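Local coordinates for protein putative oxidoreductase yhhX (Escherichia coli K-12, PDB 3F4L) that belongs to the Gfo/Idh/MocA family and probably acts as an NADP-dependent scyllo-inositol dehydrogenase, at residues S185-P190 against L214-L219; W29-I34 against S49-T54. All coordinates share one frame; numbering follows the deposited sequence.

Overall arrangement
The two contacts lie in the two halves of the chain, on opposite sides of its centre, with their own centres about 41 Å apart and their nearest atoms about 20 Å apart. Contact 2 comes first along the sequence and pairs strands 29-35 and 52-54, at one border of the six-stranded parallel sheet of the nucleotide-binding Rossmann domain. Contact 1 follows in the C-terminal alpha/beta domain, where the end of helix 171-187 and the loop behind it meet strand 209-216 of the large mixed sheet. They share no helix, strand or sheet, so each illustrates how one domain of this two-domain protein is put together.

Contact 1: residues S185-P190 against L214-L219; sequences SLFGRP and LFYGDL
The hydroxyl of Tyr216 gives one hydrogen bond across the contact: OH donates to the carbonyl O of Gly188 over 2.8 Å. The bond is bent at the acceptor, with a C=O...donor angle of 133°, and the donor stands above the carbonyl plane. Gly188 is where helix 171-187 gives out; at its backbone angles, with phi positive, a CB would collide with the carbonyl O of Phe187, which explains the glycine. The loop then bends round the phenol, and Gly188 C and Arg189 N lie in the ring plane at its edge. Over the centre of one face sits Phe187 CB, 3.5 Å from the centroid of the Tyr216 ring in a CH-pi contact. The opposite face receives Pro190, whose CB is 3.9 Å from the same centroid while its CA lies nearer the rim. The Phe187 ring is itself sandwiched: Leu219 CD2 stands 3.6 Å above its centre, and Leu186 CB covers the other face. Leu219 reaches there because its CG is anti to the backbone N (chi1 163°). An alanine in place of Tyr216 would lose the bond to Gly188 and the ring between Phe187 and Pro190, and would probably loosen the loop against the strand. Ile328 of helix 319-331 touches both Pro190 and Leu214. Two backbone hydrogen bonds, Tyr216 N to Leu219 O and Leu219 N to Tyr216 O, close a type II' beta turn, the two-residue turn of the hairpin formed by strands 209-216 and 219-225. The helix end and its loop pack on this turn end, and the loop leads into strand 192-198, the neighbour of 209-216 in the mixed sheet of the C-terminal alpha/beta domain.

Contact 2: residues W29-I34 against S49-T54; sequences WHVAHI and SHIHFT
The imidazoles of His33 and His52 meet rim to rim, their planes at 77°, with His33 ND1 3.2 Å from His52 CD2 and each atom in the plane of the other ring at its edge. The far nitrogen of His33, NE2, is hydrogen-bonded to Asp63. On the opposite side of the sheet, one face of the Phe53 ring has Ile51 CG2 toward its rim, while Ile34 lies alongside, its CG2 3.7 Å from Phe53 CE2. One face of the His50 ring carries Ile51 CG1. His50 NE2 also binds a water at 2.8 Å, and that water accepts from Val31 N. Ile51, just before the strand, packs against Ile34 and Val31: its CG2 is 3.6 Å from Ile34 CG1, and its CD1 lies 3.9 Å from Val31 CG1. Ile34 bonds through its N-H to His52 O (N to O 3.1 Å) and through its O to Thr54 N at 3.0 Å, the two residues flanking its bridge partner Phe53, the pattern of parallel strands. Strand 52-54 is the outermost on this border of the parallel sheet, with strand 3-8 on the other side of 29-35, the strand order of a Rossmann fold.

Contact 1: residues S185-P190 against L214-L219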
loop_
_atom_site.group_PDB
_atom_site.type_symbol
_atom_site.label_atom_id
_atom_site.label_comp_id
_atom_site.label_asym_id
_atom_site.label_seq_id
_atom_site.Cartn_x
_atom_site.Cartn_y
_atom_site.Cartn_z
ATOM N N SER A 185 3.166 1.286 -19.298
ATOM C CA SER A 185 4.071 0.725 -20.297
ATOM C C SER A 185 4.279 -0.778 -20.072
ATOM O O SER A 185 4.624 -1.498 -21.000
ATOM C CB SER A 185 5.432 1.430 -20.255
ATOM O OG SER A 185 6.210 0.955 -19.162
ATOM N N LEU A 186 4.071 -1.253 -18.847
ATOM C CA LEU A 186 4.252 -2.678 -18.535
ATOM C C LEU A 186 2.995 -3.511 -18.718
ATOM O O LEU A 186 3.047 -4.632 -19.228
ATOM C CB LEU A 186 4.678 -2.879 -17.072
ATOM C CG LEU A 186 5.959 -2.252 -16.531
ATOM C CD1 LEU A 186 6.083 -2.530 -15.029
ATOM C CD2 LEU A 186 7.142 -2.816 -17.285
ATOM N N PHE A 187 1.869 -2.956 -18.281
ATOM C CA PHE A 187 0.610 -3.681 -18.302
ATOM C C PHE A 187 -0.500 -3.151 -19.191
ATOM O O PHE A 187 -1.474 -3.844 -19.423
ATOM C CB PHE A 187 0.109 -3.810 -16.863
ATOM C CG PHE A 187 1.142 -4.374 -15.910
ATOM C CD1 PHE A 187 1.673 -5.640 -16.109
ATOM C CD2 PHE A 187 1.582 -3.632 -14.823
ATOM C CE1 PHE A 187 2.626 -6.162 -15.242
ATOM C CE2 PHE A 187 2.536 -4.143 -13.945
ATOM C CZ PHE A 187 3.060 -5.409 -14.153
ATOM N N GLY A 188 -0.368 -1.925 -19.682
ATOM C CA GLY A 188 -1.396 -1.394 -20.556
ATOM C C GLY A 188 -2.518 -0.627 -19.879
ATOM O O GLY A 188 -2.297 0.104 -18.914
ATOM N N ARG A 189 -3.723 -0.808 -20.410
ATOM C CA ARG A 189 -4.938 -0.144 -19.937
ATOM C C ARG A 189 -5.634 -0.961 -18.841
ATOM O O ARG A 189 -6.066 -2.092 -19.072
ATOM C CB ARG A 189 -5.890 0.026 -21.123
ATOM C CG ARG A 189 -6.490 1.406 -21.339
ATOM C CD ARG A 189 -7.244 1.443 -22.688
ATOM N NE ARG A 189 -7.311 2.784 -23.282
ATOM C CZ ARG A 189 -7.850 3.063 -24.472
ATOM N NH1 ARG A 189 -8.381 2.097 -25.215
ATOM N NH2 ARG A 189 -7.853 4.310 -24.930
ATOM N N PRO A 190 -5.769 -0.393 -17.636
ATOM C CA PRO A 190 -6.423 -1.116 -16.536
ATOM C C PRO A 190 -7.941 -1.186 -16.682
ATOM O O PRO A 190 -8.542 -0.391 -17.416
ATOM C CB PRO A 190 -6.020 -0.304 -15.311
ATOM C CG PRO A 190 -6.030 1.088 -15.839
ATOM C CD PRO A 190 -5.326 0.942 -17.193
ATOM N N LEU A 214 -4.242 0.607 -9.994
ATOM C CA LEU A 214 -4.688 0.189 -11.313
ATOM C C LEU A 214 -4.883 -1.315 -11.324
ATOM O O LEU A 214 -3.959 -2.069 -11.015
ATOM C CB LEU A 214 -3.659 0.594 -12.371
ATOM C CG LEU A 214 -3.521 2.095 -12.675
ATOM C CD1 LEU A 214 -3.072 2.851 -11.432
ATOM C CD2 LEU A 214 -2.512 2.291 -13.805
ATOM N N PHE A 215 -6.084 -1.757 -11.684
ATOM C CA PHE A 215 -6.369 -3.182 -11.706
ATOM C C PHE A 215 -6.356 -3.782 -13.103
ATOM O O PHE A 215 -6.969 -3.253 -14.020
ATOM C CB PHE A 215 -7.726 -3.453 -11.049
ATOM C CG PHE A 215 -7.824 -2.961 -9.637
ATOM C CD1 PHE A 215 -7.872 -1.600 -9.368
ATOM C CD2 PHE A 215 -7.869 -3.857 -8.574
ATOM C CE1 PHE A 215 -7.971 -1.128 -8.067
ATOM C CE2 PHE A 215 -7.965 -3.401 -7.266
ATOM C CZ PHE A 215 -8.018 -2.029 -7.008
ATOM N N TYR A 216 -5.633 -4.886 -13.258
ATOM C CA TYR A 216 -5.571 -5.598 -14.533
ATOM C C TYR A 216 -5.951 -7.029 -14.186
ATOM O O TYR A 216 -5.102 -7.845 -13.831
ATOM C CB TYR A 216 -4.161 -5.558 -15.132
ATOM C CG TYR A 216 -3.630 -4.167 -15.401
ATOM C CD1 TYR A 216 -3.002 -3.424 -14.392
ATOM C CD2 TYR A 216 -3.725 -3.600 -16.673
ATOM C CE1 TYR A 216 -2.480 -2.153 -14.649
ATOM C CE2 TYR A 216 -3.200 -2.332 -16.939
ATOM C CZ TYR A 216 -2.576 -1.616 -15.920
ATOM O OH TYR A 216 -2.027 -0.372 -16.189
ATOM N N GLY A 217 -7.242 -7.322 -14.273
ATOM C CA GLY A 217 -7.706 -8.646 -13.921
ATOM C C GLY A 217 -7.439 -8.819 -12.442
ATOM O O GLY A 217 -7.861 -7.990 -11.636
ATOM N N ASP A 218 -6.716 -9.875 -12.088
ATOM C CA ASP A 218 -6.388 -10.152 -10.699
ATOM C C ASP A 218 -5.130 -9.416 -10.253
ATOM O O ASP A 218 -4.737 -9.512 -9.095
ATOM C CB ASP A 218 -6.180 -11.651 -10.496
ATOM C CG ASP A 218 -7.465 -12.441 -10.633
ATOM O OD1 ASP A 218 -8.409 -12.190 -9.851
ATOM O OD2 ASP A 218 -7.529 -13.316 -11.521
ATOM N N LEU A 219 -4.494 -8.692 -11.170
ATOM C CA LEU A 219 -3.277 -7.959 -10.842
ATOM C C LEU A 219 -3.578 -6.537 -10.395
ATOM O O LEU A 219 -4.413 -5.866 -10.995
ATOM C CB LEU A 219 -2.351 -7.889 -12.053
ATOM C CG LEU A 219 -1.274 -6.808 -11.935
ATOM C CD1 LEU A 219 -0.227 -7.236 -10.921
ATOM C CD2 LEU A 219 -0.644 -6.565 -13.294
#

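Contact 2: residues W29-I34 against S49-T54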
loop_
_atom_site.group_PDB
_atom_site.type_symbol
_atom_site.label_atom_id
_atom_site.label_comp_id
_atom_site.label_asym_id
_atom_site.label_seq_id
_atom_site.Cartn_x
_atom_site.Cartn_y
_atom_site.Cartn_z
ATOM N N TRP A 29 22.404 13.710 -33.402
ATOM C CA TRP A 29 21.595 14.918 -33.418
ATOM C C TRP A 29 22.397 16.211 -33.373
ATOM O O TRP A 29 23.499 16.254 -32.829
ATOM C CB TRP A 29 20.647 14.936 -32.222
ATOM C CG TRP A 29 19.710 13.792 -32.151
ATOM C CD1 TRP A 29 19.977 12.532 -31.699
ATOM C CD2 TRP A 29 18.339 13.806 -32.534
ATOM N NE1 TRP A 29 18.842 11.755 -31.773
ATOM C CE2 TRP A 29 17.821 12.514 -32.283
ATOM C CE3 TRP A 29 17.489 14.786 -33.069
ATOM C CZ2 TRP A 29 16.489 12.176 -32.547
ATOM C CZ3 TRP A 29 16.165 14.449 -33.333
ATOM C CH2 TRP A 29 15.680 13.153 -33.070
ATOM N N HIS A 30 21.808 17.262 -33.932
ATOM C CA HIS A 30 22.400 18.593 -33.944
ATOM C C HIS A 30 21.307 19.592 -33.576
ATOM O O HIS A 30 20.270 19.656 -34.242
ATOM C CB HIS A 30 22.954 18.953 -35.327
ATOM C CG HIS A 30 23.416 20.373 -35.419
ATOM N ND1 HIS A 30 22.665 21.363 -36.011
ATOM C CD2 HIS A 30 24.512 20.985 -34.911
ATOM C CE1 HIS A 30 23.275 22.526 -35.863
ATOM N NE2 HIS A 30 24.397 22.324 -35.198
ATOM N N VAL A 31 21.527 20.352 -32.507
ATOM C CA VAL A 31 20.543 21.341 -32.070
ATOM C C VAL A 31 20.734 22.594 -32.905
ATOM O O VAL A 31 21.664 23.368 -32.681
ATOM C CB VAL A 31 20.716 21.675 -30.565
ATOM C CG1 VAL A 31 19.681 22.725 -30.130
ATOM C CG2 VAL A 31 20.552 20.398 -29.741
ATOM N N ALA A 32 19.845 22.791 -33.869
ATOM C CA ALA A 32 19.946 23.929 -34.774
ATOM C C ALA A 32 19.413 25.238 -34.214
ATOM O O ALA A 32 19.990 26.294 -34.458
ATOM C CB ALA A 32 19.243 23.606 -36.085
ATOM N N HIS A 33 18.315 25.165 -33.468
ATOM C CA HIS A 33 17.710 26.362 -32.902
ATOM C C HIS A 33 17.133 26.116 -31.524
ATOM O O HIS A 33 16.732 25.008 -31.181
ATOM C CB HIS A 33 16.531 26.842 -33.746
ATOM C CG HIS A 33 16.826 26.973 -35.205
ATOM N ND1 HIS A 33 17.440 28.081 -35.745
ATOM C CD2 HIS A 33 16.564 26.142 -36.240
ATOM C CE1 HIS A 33 17.544 27.927 -37.054
ATOM N NE2 HIS A 33 17.019 26.759 -37.379
ATOM N N ILE A 34 17.073 27.187 -30.754
ATOM C CA ILE A 34 16.445 27.153 -29.454
ATOM C C ILE A 34 15.690 28.461 -29.361
ATOM O O ILE A 34 16.285 29.535 -29.332
ATOM C CB ILE A 34 17.444 27.027 -28.299
ATOM C CG1 ILE A 34 17.996 25.594 -28.252
ATOM C CG2 ILE A 34 16.734 27.351 -26.969
ATOM C CD1 ILE A 34 18.872 25.316 -27.038
ATOM N N SER A 49 27.604 27.275 -27.637
ATOM C CA SER A 49 28.138 28.156 -28.681
ATOM C C SER A 49 27.708 27.862 -30.119
ATOM O O SER A 49 27.649 28.773 -30.938
ATOM C CB SER A 49 29.670 28.187 -28.618
ATOM O OG SER A 49 30.225 26.909 -28.888
ATOM N N HIS A 50 27.402 26.604 -30.420
ATOM C CA HIS A 50 26.999 26.207 -31.773
ATOM C C HIS A 50 25.498 26.352 -32.023
ATOM O O HIS A 50 25.023 26.108 -33.132
ATOM C CB HIS A 50 27.375 24.747 -32.010
ATOM C CG HIS A 50 26.666 23.795 -31.094
ATOM N ND1 HIS A 50 26.847 23.803 -29.728
ATOM C CD2 HIS A 50 25.750 22.828 -31.346
ATOM C CE1 HIS A 50 26.072 22.884 -29.177
ATOM N NE2 HIS A 50 25.397 22.279 -30.137
ATOM N N ILE A 51 24.755 26.736 -30.993
ATOM C CA ILE A 51 23.314 26.869 -31.113
ATOM C C ILE A 51 22.852 28.282 -31.435
ATOM O O ILE A 51 23.366 29.259 -30.889
ATOM C CB ILE A 51 22.591 26.418 -29.802
ATOM C CG1 ILE A 51 23.030 25.004 -29.406
ATOM C CG2 ILE A 51 21.070 26.443 -30.015
ATOM C CD1 ILE A 51 22.460 24.516 -28.064
ATOM N N HIS A 52 21.874 28.380 -32.326
ATOM C CA HIS A 52 21.284 29.662 -32.696
ATOM C C HIS A 52 20.066 29.903 -31.808
ATOM O O HIS A 52 19.064 29.191 -31.926
ATOM C CB HIS A 52 20.846 29.646 -34.165
ATOM C CG HIS A 52 20.018 30.830 -34.571
ATOM N ND1 HIS A 52 20.489 32.126 -34.529
ATOM C CD2 HIS A 52 18.744 30.914 -35.026
ATOM C CE1 HIS A 52 19.546 32.954 -34.940
ATOM N NE2 HIS A 52 18.474 32.244 -35.246
ATOM N N PHE A 53 20.157 30.880 -30.908
ATOM C CA PHE A 53 19.041 31.214 -30.029
ATOM C C PHE A 53 18.209 32.287 -30.717
ATOM O O PHE A 53 18.751 33.214 -31.298
ATOM C CB PHE A 53 19.543 31.734 -28.677
ATOM C CG PHE A 53 20.176 30.674 -27.822
ATOM C CD1 PHE A 53 21.530 30.380 -27.935
ATOM C CD2 PHE A 53 19.407 29.943 -26.928
ATOM C CE1 PHE A 53 22.102 29.363 -27.162
ATOM C CE2 PHE A 53 19.969 28.928 -26.154
ATOM C CZ PHE A 53 21.319 28.637 -26.273
ATOM N N THR A 54 16.893 32.177 -30.635
ATOM C CA THR A 54 16.026 33.132 -31.308
ATOM C C THR A 54 14.696 33.323 -30.595
ATOM O O THR A 54 14.259 32.461 -29.833
ATOM C CB THR A 54 15.751 32.648 -32.759
ATOM O OG1 THR A 54 14.738 33.454 -33.370
ATOM C CG2 THR A 54 15.298 31.204 -32.749
HETATM O O HOH W 1 24.204 19.920 -31.067
#